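Local coordinates for HTLV-2 integrase catalytic core domain (Human T-cell leukemia virus 2, PDB 6QBT), which forms the magnesium-binding catalytic core of the retroviral integrase, the enzyme that inserts viral DNA into the host genome, at residues H8-D13 against Q56-L61; V14-Y19 against K43-C48; S52-A57 against Q78-F83. One frame throughout, in Å; residues are numbered along the deposited sequence.

Contact 1 (H8-D13 against Q56-L61); sequences HIWQGD and QAISLL. With MG (magnesium ion), chain B.
Strand 9-13 and helix 56-61 run roughly antiparallel, 144° between their directions, and Trp-10 and Leu-61 form the closest backbone pair, CA to CA 10.3 Å. Their axes come no nearer than 12.5 Å, a gap wide enough for the indole to fill. This is the packing of a helix on the mixed sheet of the RNase H-like fold, between a central strand and the helix that follows the first three strands.

Trp-10 alone carries the strand's side of the contact. With CG anti to the carbonyl carbon (chi1 -72°), the ring projects across the gap and its benzo end enters the helix surface. Leu-61 grips that end with two atoms: CB lies 3.5 Å from Trp-10 CZ2, and CD1 sits over one face, 4.2 Å from the centroid of the six-membered ring and 29° off its normal. The CD1 approach is a CH-pi contact; the CB one is plain van der Waals packing. Ala-57 approaches from the same side of the ring plane, its CB 3.9 Å from Trp-10 CZ3. Ile-58 comes from the other side, obliquely, with CG1 4.0 Å from Trp-10 CH2, and the benzo end is thus wedged between helix residues.

The contact is apolar and buried, and the indole's polar edge is served elsewhere. Trp-10 NE1 hydrogen-bonds to Asn-7 OD1, while Asn-7 ND2 donates to the carbonyl O of Leu-61; one amide therefore ties ring and helix end together. Three residues further along the same strand lies the metal site, shared with Asp-70, where Asp-13 OD1 binds magnesium at 2.2 Å.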
loop_
_atom_site.group_PDB
_atom_site.type_symbol
_atom_site.label_atom_id
_atom_site.label_comp_id
_atom_site.label_asym_id
_atom_site.label_seq_id
_atom_site.Cartn_x
_atom_site.Cartn_y
_atom_site.Cartn_z
ATOM N N HIS A 8 12.644 -7.231 -15.782
ATOM C CA HIS A 8 13.710 -7.102 -16.772
ATOM C C HIS A 8 13.314 -5.983 -17.762
ATOM O O HIS A 8 14.048 -5.004 -17.909
ATOM C CB HIS A 8 14.016 -8.456 -17.419
ATOM C CG HIS A 8 15.093 -8.415 -18.461
ATOM N ND1 HIS A 8 15.394 -9.501 -19.253
ATOM C CD2 HIS A 8 15.913 -7.418 -18.877
ATOM C CE1 HIS A 8 16.353 -9.182 -20.105
ATOM N NE2 HIS A 8 16.685 -7.921 -19.899
ATOM N N ILE A 9 12.150 -6.100 -18.403
ATOM C CA ILE A 9 11.733 -5.143 -19.437
ATOM C C ILE A 9 10.250 -4.818 -19.278
ATOM O O ILE A 9 9.418 -5.722 -19.280
ATOM C CB ILE A 9 11.917 -5.701 -20.874
ATOM C CG1 ILE A 9 13.365 -6.122 -21.140
ATOM C CG2 ILE A 9 11.413 -4.682 -21.912
ATOM C CD1 ILE A 9 13.602 -6.760 -22.502
ATOM N N TRP A 10 9.946 -3.533 -19.134
ATOM C CA TRP A 10 8.582 -3.020 -19.150
ATOM C C TRP A 10 8.242 -2.255 -20.437
ATOM O O TRP A 10 9.137 -1.708 -21.099
ATOM C CB TRP A 10 8.395 -2.042 -18.019
ATOM C CG TRP A 10 8.347 -2.614 -16.668
ATOM C CD1 TRP A 10 8.593 -3.895 -16.291
ATOM C CD2 TRP A 10 8.100 -1.891 -15.499
ATOM N NE1 TRP A 10 8.485 -4.014 -14.957
ATOM C CE2 TRP A 10 8.177 -2.790 -14.433
ATOM C CE3 TRP A 10 7.786 -0.554 -15.240
ATOM C CZ2 TRP A 10 7.948 -2.402 -13.100
ATOM C CZ3 TRP A 10 7.554 -0.162 -13.916
ATOM C CH2 TRP A 10 7.651 -1.090 -12.862
ATOM N N GLN A 11 6.944 -2.216 -20.757
ATOM C CA GLN A 11 6.396 -1.356 -21.824
ATOM C C GLN A 11 5.507 -0.319 -21.175
ATOM O O GLN A 11 4.764 -0.651 -20.255
ATOM C CB GLN A 11 5.514 -2.150 -22.771
ATOM C CG GLN A 11 6.161 -3.357 -23.397
ATOM C CD GLN A 11 6.462 -3.119 -24.827
ATOM O OE1 GLN A 11 7.041 -2.084 -25.197
ATOM N NE2 GLN A 11 6.039 -4.053 -25.660
ATOM N N GLY A 12 5.566 0.916 -21.663
ATOM C CA GLY A 12 4.772 2.029 -21.109
ATOM C C GLY A 12 4.213 2.891 -22.214
ATOM O O GLY A 12 4.880 3.101 -23.227
ATOM N N ASP A 13 2.965 3.329 -22.044
ATOM C CA ASP A 13 2.341 4.334 -22.889
ATOM C C ASP A 13 1.260 5.039 -22.065
ATOM O O ASP A 13 0.848 4.566 -20.991
ATOM C CB ASP A 13 1.751 3.697 -24.158
ATOM C CG ASP A 13 1.404 4.718 -25.261
ATOM O OD1 ASP A 13 1.807 5.907 -25.254
ATOM O OD2 ASP A 13 0.688 4.333 -26.187
ATOM N N GLN A 56 4.573 5.370 -8.941
ATOM C CA GLN A 56 3.468 4.520 -8.507
ATOM C C GLN A 56 3.673 3.086 -8.994
ATOM O O GLN A 56 3.589 2.148 -8.212
ATOM C CB GLN A 56 2.130 5.070 -8.966
ATOM C CG GLN A 56 1.732 6.281 -8.143
ATOM C CD GLN A 56 0.600 7.121 -8.732
ATOM O OE1 GLN A 56 0.294 7.061 -9.931
ATOM N NE2 GLN A 56 -0.013 7.923 -7.878
ATOM N N ALA A 57 3.970 2.934 -10.276
ATOM C CA ALA A 57 4.260 1.625 -10.877
ATOM C C ALA A 57 5.395 0.842 -10.187
ATOM O O ALA A 57 5.280 -0.371 -9.911
ATOM C CB ALA A 57 4.597 1.822 -12.344
ATOM N N ILE A 58 6.492 1.542 -9.939
ATOM C CA ILE A 58 7.632 0.957 -9.266
ATOM C C ILE A 58 7.278 0.577 -7.834
ATOM O O ILE A 58 7.637 -0.513 -7.400
ATOM C CB ILE A 58 8.850 1.885 -9.347
ATOM C CG1 ILE A 58 9.367 1.887 -10.803
ATOM C CG2 ILE A 58 9.937 1.450 -8.376
ATOM C CD1 ILE A 58 10.291 3.050 -11.143
ATOM N N SER A 59 6.515 1.399 -7.121
ATOM C CA SER A 59 6.094 0.990 -5.771
ATOM C C SER A 59 5.265 -0.293 -5.758
ATOM O O SER A 59 5.293 -1.035 -4.804
ATOM C CB SER A 59 5.298 2.080 -5.071
ATOM O OG SER A 59 4.065 2.301 -5.731
ATOM N N LEU A 60 4.502 -0.516 -6.809
ATOM C CA LEU A 60 3.622 -1.660 -6.889
ATOM C C LEU A 60 4.333 -2.885 -7.458
ATOM O O LEU A 60 4.093 -3.996 -6.992
ATOM C CB LEU A 60 2.432 -1.278 -7.759
ATOM C CG LEU A 60 1.370 -2.343 -7.941
ATOM C CD1 LEU A 60 0.549 -2.510 -6.666
ATOM C CD2 LEU A 60 0.515 -1.963 -9.157
ATOM N N LEU A 61 5.193 -2.678 -8.458
ATOM C CA LEU A 61 5.837 -3.769 -9.204
ATOM C C LEU A 61 7.330 -4.041 -8.933
ATOM O O LEU A 61 7.795 -5.106 -9.262
ATOM C CB LEU A 61 5.677 -3.502 -10.694
ATOM C CG LEU A 61 4.245 -3.353 -11.226
ATOM C CD1 LEU A 61 4.278 -3.047 -12.727
ATOM C CD2 LEU A 61 3.411 -4.601 -10.962
HETATM MG MG MG B . 1.631 7.711 -26.505
#

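Contact 2 (V14-Y19 against K43-C48); sequences VTHYKY and KKETSC
Val-14 and Glu-45 bring the two backbones closest, CA to CA 7.5 Å, and from there strand 14-19 and the loop at the start of 43-48 run in opposing order, since His-16 has Lys-43 as its nearest CA partner at 9.8 Å. The loop connects strand 37-42, outermost within this chain, to helix 47-61, with Thr-46 at the N-cap position and Glu-45 just ahead of it.

Glu-45 makes the whole contact from the loop's side. Its CG stands between the backbone N and the carbonyl carbon (chi1 59°) and the chain beyond is extended, which carries the carboxylate across to the strand. There its two oxygens divide the work. OE2 accepts a hydrogen bond from His-16 NE2 at 2.9 Å, on the syn side. The bond is bent, with an N-H...O angle of 141°. Although OE2 lies close to the imidazole plane, at the ring's edge, the donor stands out of the carboxylate plane, and the two planes are 48° apart. OE1 instead rests against Val-14, 3.5 Å from its CG1, a van der Waals touch.

The hydrogen bond fixes the two side chains against each other near the metal site; Glu-45 OE1 stands well beyond coordination distance of the magnesium ion.

On its other sides, Val-14 packs against Cys-25 and His-27 of strand 22-31. Lys-113 of helix 104-122 reaches Thr-15 OG1 and the carbonyl O of His-16, and at the start of helix 47-61 Cys-48 forms a disulfide with Cys-123 of the second subunit.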
loop_
_atom_site.group_PDB
_atom_site.type_symbol
_atom_site.label_atom_id
_atom_site.label_comp_id
_atom_site.label_asym_id
_atom_site.label_seq_id
_atom_site.Cartn_x
_atom_site.Cartn_y
_atom_site.Cartn_z
ATOM N N VAL A 14 0.815 6.184 -22.565
ATOM C CA VAL A 14 -0.341 6.830 -22.031
ATOM C C VAL A 14 -1.511 6.533 -22.971
ATOM O O VAL A 14 -1.389 6.698 -24.172
ATOM C CB VAL A 14 -0.080 8.332 -21.871
ATOM C CG1 VAL A 14 -1.367 9.063 -21.540
ATOM C CG2 VAL A 14 0.950 8.562 -20.757
ATOM N N THR A 15 -2.639 6.083 -22.418
ATOM C CA THR A 15 -3.879 5.954 -23.187
ATOM C C THR A 15 -4.935 6.893 -22.596
ATOM O O THR A 15 -4.789 7.335 -21.478
ATOM C CB THR A 15 -4.387 4.494 -23.273
ATOM O OG1 THR A 15 -5.534 4.458 -24.131
ATOM C CG2 THR A 15 -4.770 3.938 -21.917
ATOM N N HIS A 16 -5.984 7.190 -23.352
ATOM C CA HIS A 16 -6.915 8.221 -22.977
ATOM C C HIS A 16 -8.245 7.596 -22.648
ATOM O O HIS A 16 -8.571 6.555 -23.193
ATOM C CB HIS A 16 -6.983 9.273 -24.058
ATOM C CG HIS A 16 -5.699 10.030 -24.212
ATOM N ND1 HIS A 16 -4.673 9.604 -25.034
ATOM C CD2 HIS A 16 -5.246 11.147 -23.597
ATOM C CE1 HIS A 16 -3.651 10.436 -24.935
ATOM N NE2 HIS A 16 -3.973 11.382 -24.070
ATOM N N TYR A 17 -8.949 8.166 -21.666
ATOM C CA TYR A 17 -10.239 7.641 -21.196
ATOM C C TYR A 17 -11.189 8.787 -20.862
ATOM O O TYR A 17 -10.949 9.524 -19.917
ATOM C CB TYR A 17 -10.075 6.737 -19.986
ATOM C CG TYR A 17 -11.370 6.080 -19.606
ATOM C CD1 TYR A 17 -11.840 4.973 -20.314
ATOM C CD2 TYR A 17 -12.163 6.587 -18.581
ATOM C CE1 TYR A 17 -13.047 4.372 -19.995
ATOM C CE2 TYR A 17 -13.375 5.992 -18.238
ATOM C CZ TYR A 17 -13.812 4.884 -18.946
ATOM O OH TYR A 17 -14.995 4.284 -18.621
ATOM N N LYS A 18 -12.259 8.907 -21.645
ATOM C CA LYS A 18 -13.247 9.972 -21.517
ATOM C C LYS A 18 -14.248 9.582 -20.435
ATOM O O LYS A 18 -14.844 8.518 -20.509
ATOM C CB LYS A 18 -13.992 10.187 -22.845
ATOM C CG LYS A 18 -13.863 11.578 -23.441
ATOM C CD LYS A 18 -14.949 11.888 -24.465
ATOM C CE LYS A 18 -14.957 13.380 -24.751
ATOM N NZ LYS A 18 -16.046 13.743 -25.690
ATOM N N TYR A 19 -14.416 10.422 -19.423
ATOM C CA TYR A 19 -15.415 10.190 -18.377
ATOM C C TYR A 19 -15.950 11.558 -17.988
ATOM O O TYR A 19 -15.179 12.445 -17.615
ATOM C CB TYR A 19 -14.795 9.455 -17.168
ATOM C CG TYR A 19 -15.709 9.280 -15.951
ATOM C CD1 TYR A 19 -16.748 8.322 -15.938
ATOM C CD2 TYR A 19 -15.537 10.069 -14.799
ATOM C CE1 TYR A 19 -17.581 8.161 -14.809
ATOM C CE2 TYR A 19 -16.351 9.918 -13.669
ATOM C CZ TYR A 19 -17.367 8.966 -13.671
ATOM O OH TYR A 19 -18.165 8.838 -12.544
ATOM N N LYS A 43 -4.830 13.720 -14.899
ATOM C CA LYS A 43 -5.504 14.696 -15.742
ATOM C C LYS A 43 -4.650 15.102 -16.965
ATOM O O LYS A 43 -5.174 15.617 -17.979
ATOM C CB LYS A 43 -5.896 15.923 -14.902
ATOM C CG LYS A 43 -7.014 15.655 -13.898
ATOM C CD LYS A 43 -7.132 16.793 -12.888
ATOM C CE LYS A 43 -8.317 16.614 -11.941
ATOM N NZ LYS A 43 -9.646 16.558 -12.632
ATOM N N LYS A 44 -3.344 14.868 -16.854
ATOM C CA LYS A 44 -2.367 15.357 -17.806
ATOM C C LYS A 44 -1.301 14.313 -18.026
ATOM O O LYS A 44 -1.236 13.344 -17.301
ATOM C CB LYS A 44 -1.674 16.605 -17.248
ATOM C CG LYS A 44 -2.599 17.668 -16.652
ATOM C CD LYS A 44 -1.807 18.903 -16.279
ATOM C CE LYS A 44 -1.601 19.761 -17.519
ATOM N NZ LYS A 44 -0.292 20.465 -17.557
ATOM N N GLU A 45 -0.453 14.543 -19.016
ATOM C CA GLU A 45 0.688 13.687 -19.298
ATOM C C GLU A 45 2.006 14.472 -19.471
ATOM O O GLU A 45 2.805 14.122 -20.322
ATOM C CB GLU A 45 0.399 12.791 -20.503
ATOM C CG GLU A 45 0.064 13.497 -21.798
ATOM C CD GLU A 45 -0.302 12.498 -22.886
ATOM O OE1 GLU A 45 0.484 11.558 -23.150
ATOM O OE2 GLU A 45 -1.394 12.629 -23.468
ATOM N N THR A 46 2.247 15.481 -18.628
ATOM C CA THR A 46 3.536 16.181 -18.597
ATOM C C THR A 46 4.521 15.349 -17.752
ATOM O O THR A 46 4.144 14.312 -17.187
ATOM C CB THR A 46 3.408 17.629 -18.055
ATOM O OG1 THR A 46 3.252 17.618 -16.631
ATOM C CG2 THR A 46 2.214 18.357 -18.680
ATOM N N SER A 47 5.780 15.781 -17.701
ATOM C CA SER A 47 6.867 15.005 -17.058
ATOM C C SER A 47 6.659 14.790 -15.539
ATOM O O SER A 47 7.003 13.745 -14.971
ATOM C CB SER A 47 8.203 15.693 -17.297
ATOM O OG SER A 47 8.261 16.892 -16.555
ATOM N N CYS A 48 5.881 15.775 -14.933
ATOM C CA CYS A 48 5.649 15.725 -13.509
ATOM C C CYS A 48 4.681 14.577 -13.093
ATOM O O CYS A 48 5.008 13.741 -12.233
ATOM C CB CYS A 48 5.132 17.105 -13.055
ATOM S SG CYS A 48 4.244 17.043 -11.487
#

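Contact 3 (S52-A57 against Q78-F83); sequences SAFLQA and QEFQEF
Phe-54, the third residue of helix segment 52-57, is the first to reach helix 78-83, where it meets both Phe-80 and Phe-83. The two helices run in similar directions, 30° apart, and their axes come no nearer than 12.4 Å, a separation that large side chains must bridge. The nearest CA pair, Phe-54 and Phe-80, is accordingly 9.8 Å apart.

In Phe-54 CG is anti to the backbone N, and the ring extends from the helix surface with its CD2-CE2 side leading. CD2 and CE2 share the touching. CD2 lies 3.5 Å from Phe-83 CE1 and 3.8 Å from Phe-80 CE1; the two partner rings, from residues three apart on their helix, approach it obliquely from opposite sides of the Phe-54 ring plane. Neither ring pair is a stack. Phe-54 and Phe-80 meet obliquely, their planes at 43° and centroids 5.6 Å apart. Phe-54 and Phe-83 meet rim to rim, with planes at 59°, neither lying over the face of the other. Both Phe-54 and Phe-80 also press on Ile-67 of strand 66-68.

Leu-55 follows, and although its CB does not aim at the other helix, its branch end does the reaching. CD2 comes to the edge of the Phe-83 ring, close to the ring plane, 3.8 Å from CZ. The same two residues take part in the assembly, because Leu-55 packs on Thr-138 and Phe-83 on Leu-142 of the second subunit.

Further on, Ala-57 turns to the sheet, touching Ser-38 and Trp-29. Phe-54, Phe-80 and Phe-83 together form an aromatic cluster that joins helix 47-61 to helix 78-86, which lies in the beta-alpha-beta crossover from strand 66-68 to the parallel strand 90-92 of this RNase H-like fold.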
loop_
_atom_site.group_PDB
_atom_site.type_symbol
_atom_site.label_atom_id
_atom_site.label_comp_id
_atom_site.label_asym_id
_atom_site.label_seq_id
_atom_site.Cartn_x
_atom_site.Cartn_y
_atom_site.Cartn_z
ATOM N N SER A 52 5.664 10.766 -11.671
ATOM C CA SER A 52 4.752 10.318 -10.631
ATOM C C SER A 52 4.107 8.935 -10.934
ATOM O O SER A 52 4.154 8.044 -10.073
ATOM C CB SER A 52 3.672 11.353 -10.363
ATOM O OG SER A 52 2.802 10.920 -9.312
ATOM N N ALA A 53 3.549 8.736 -12.129
ATOM C CA ALA A 53 2.947 7.421 -12.448
ATOM C C ALA A 53 3.998 6.336 -12.462
ATOM O O ALA A 53 3.716 5.192 -12.145
ATOM C CB ALA A 53 2.246 7.443 -13.798
ATOM N N PHE A 54 5.204 6.695 -12.873
ATOM C CA PHE A 54 6.283 5.737 -12.958
ATOM C C PHE A 54 6.712 5.286 -11.561
ATOM O O PHE A 54 6.940 4.094 -11.334
ATOM C CB PHE A 54 7.436 6.337 -13.771
ATOM C CG PHE A 54 8.526 5.371 -14.141
ATOM C CD1 PHE A 54 8.266 4.032 -14.457
ATOM C CD2 PHE A 54 9.840 5.832 -14.247
ATOM C CE1 PHE A 54 9.296 3.177 -14.831
ATOM C CE2 PHE A 54 10.876 4.976 -14.612
ATOM C CZ PHE A 54 10.606 3.651 -14.906
ATOM N N LEU A 55 6.780 6.227 -10.627
ATOM C CA LEU A 55 6.972 5.900 -9.196
ATOM C C LEU A 55 5.828 5.065 -8.606
ATOM O O LEU A 55 6.099 4.170 -7.832
ATOM C CB LEU A 55 7.174 7.146 -8.334
ATOM C CG LEU A 55 8.492 7.889 -8.612
ATOM C CD1 LEU A 55 8.460 9.322 -8.072
ATOM C CD2 LEU A 55 9.675 7.132 -8.037
ATOM N N GLN A 56 4.573 5.370 -8.941
ATOM C CA GLN A 56 3.468 4.520 -8.507
ATOM C C GLN A 56 3.673 3.086 -8.994
ATOM O O GLN A 56 3.589 2.148 -8.212
ATOM C CB GLN A 56 2.130 5.070 -8.966
ATOM C CG GLN A 56 1.732 6.281 -8.143
ATOM C CD GLN A 56 0.600 7.121 -8.732
ATOM O OE1 GLN A 56 0.294 7.061 -9.931
ATOM N NE2 GLN A 56 -0.013 7.923 -7.878
ATOM N N ALA A 57 3.970 2.934 -10.276
ATOM C CA ALA A 57 4.260 1.625 -10.877
ATOM C C ALA A 57 5.395 0.842 -10.187
ATOM O O ALA A 57 5.280 -0.371 -9.911
ATOM C CB ALA A 57 4.597 1.822 -12.344
ATOM N N GLN A 78 13.740 16.180 -20.765
ATOM C CA GLN A 78 14.983 16.161 -20.028
ATOM C C GLN A 78 14.776 15.659 -18.602
ATOM O O GLN A 78 15.662 14.997 -18.070
ATOM C CB GLN A 78 15.634 17.539 -20.028
ATOM C CG GLN A 78 17.102 17.507 -19.656
ATOM C CD GLN A 78 17.794 18.832 -19.918
ATOM O OE1 GLN A 78 17.442 19.561 -20.852
ATOM N NE2 GLN A 78 18.791 19.157 -19.095
ATOM N N GLU A 79 13.607 15.946 -18.019
ATOM C CA GLU A 79 13.250 15.486 -16.668
ATOM C C GLU A 79 13.167 13.959 -16.603
ATOM O O GLU A 79 13.741 13.359 -15.700
ATOM C CB GLU A 79 11.912 16.073 -16.177
ATOM C CG GLU A 79 11.949 17.552 -15.812
ATOM C CD GLU A 79 11.869 18.499 -17.007
ATOM O OE1 GLU A 79 11.976 18.047 -18.180
ATOM O OE2 GLU A 79 11.697 19.715 -16.767
ATOM N N PHE A 80 12.457 13.342 -17.548
ATOM C CA PHE A 80 12.344 11.865 -17.574
ATOM C C PHE A 80 13.677 11.182 -17.934
ATOM O O PHE A 80 14.010 10.169 -17.325
ATOM C CB PHE A 80 11.206 11.390 -18.491
ATOM C CG PHE A 80 10.857 9.924 -18.343
ATOM C CD1 PHE A 80 10.011 9.490 -17.332
ATOM C CD2 PHE A 80 11.362 8.975 -19.235
ATOM C CE1 PHE A 80 9.670 8.137 -17.204
ATOM C CE2 PHE A 80 11.045 7.626 -19.101
ATOM C CZ PHE A 80 10.190 7.202 -18.085
ATOM N N GLN A 81 14.459 11.729 -18.872
ATOM C CA GLN A 81 15.768 11.133 -19.152
ATOM C C GLN A 81 16.703 11.254 -17.946
ATOM O O GLN A 81 17.421 10.316 -17.622
ATOM C CB GLN A 81 16.447 11.733 -20.392
ATOM C CG GLN A 81 15.668 11.641 -21.712
ATOM C CD GLN A 81 15.199 10.239 -22.105
ATOM O OE1 GLN A 81 15.876 9.228 -21.872
ATOM N NE2 GLN A 81 14.026 10.183 -22.729
ATOM N N GLU A 82 16.697 12.397 -17.274
ATOM C CA GLU A 82 17.540 12.560 -16.079
ATOM C C GLU A 82 17.163 11.569 -14.973
ATOM O O GLU A 82 18.031 11.018 -14.310
ATOM C CB GLU A 82 17.490 13.995 -15.550
ATOM C CG GLU A 82 18.405 14.936 -16.318
ATOM C CD GLU A 82 18.202 16.414 -15.983
ATOM O OE1 GLU A 82 17.423 16.736 -15.058
ATOM O OE2 GLU A 82 18.817 17.264 -16.658
ATOM N N PHE A 83 15.859 11.348 -14.797
ATOM C CA PHE A 83 15.350 10.399 -13.827
ATOM C C PHE A 83 15.889 9.009 -14.150
ATOM O O PHE A 83 16.499 8.360 -13.310
ATOM C CB PHE A 83 13.812 10.445 -13.809
ATOM C CG PHE A 83 13.188 9.500 -12.829
ATOM C CD1 PHE A 83 12.950 8.165 -13.179
ATOM C CD2 PHE A 83 12.825 9.935 -11.553
ATOM C CE1 PHE A 83 12.375 7.290 -12.263
ATOM C CE2 PHE A 83 12.241 9.061 -10.643
ATOM C CZ PHE A 83 12.024 7.739 -10.993
#

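Helix 47-61 or the loop leading into it serves all three contacts. Contacts 1 and 2 use successive halves of strand 9-19, contact 1 with the helix's C-terminal end and contact 2 with the residue just ahead of its N-cap; their centres are 17 Å apart, and contact 2 is nested inside the loop contact 1 closes. Contacts 1 and 3 share Gln-56 and Ala-57 and join, Trp-10 CZ3 lying 3.9 Å from Phe-54 CE1. Contacts 2 and 3 meet where Ser-47 OG packs 3.8 Å from Glu-79 CB. The magnesium ion, bound by Asp-13 and Asp-70, sits near the junction of contacts 1 and 2, about 5 Å from the side chain of Val-14 and about 12 Å from that of Phe-80.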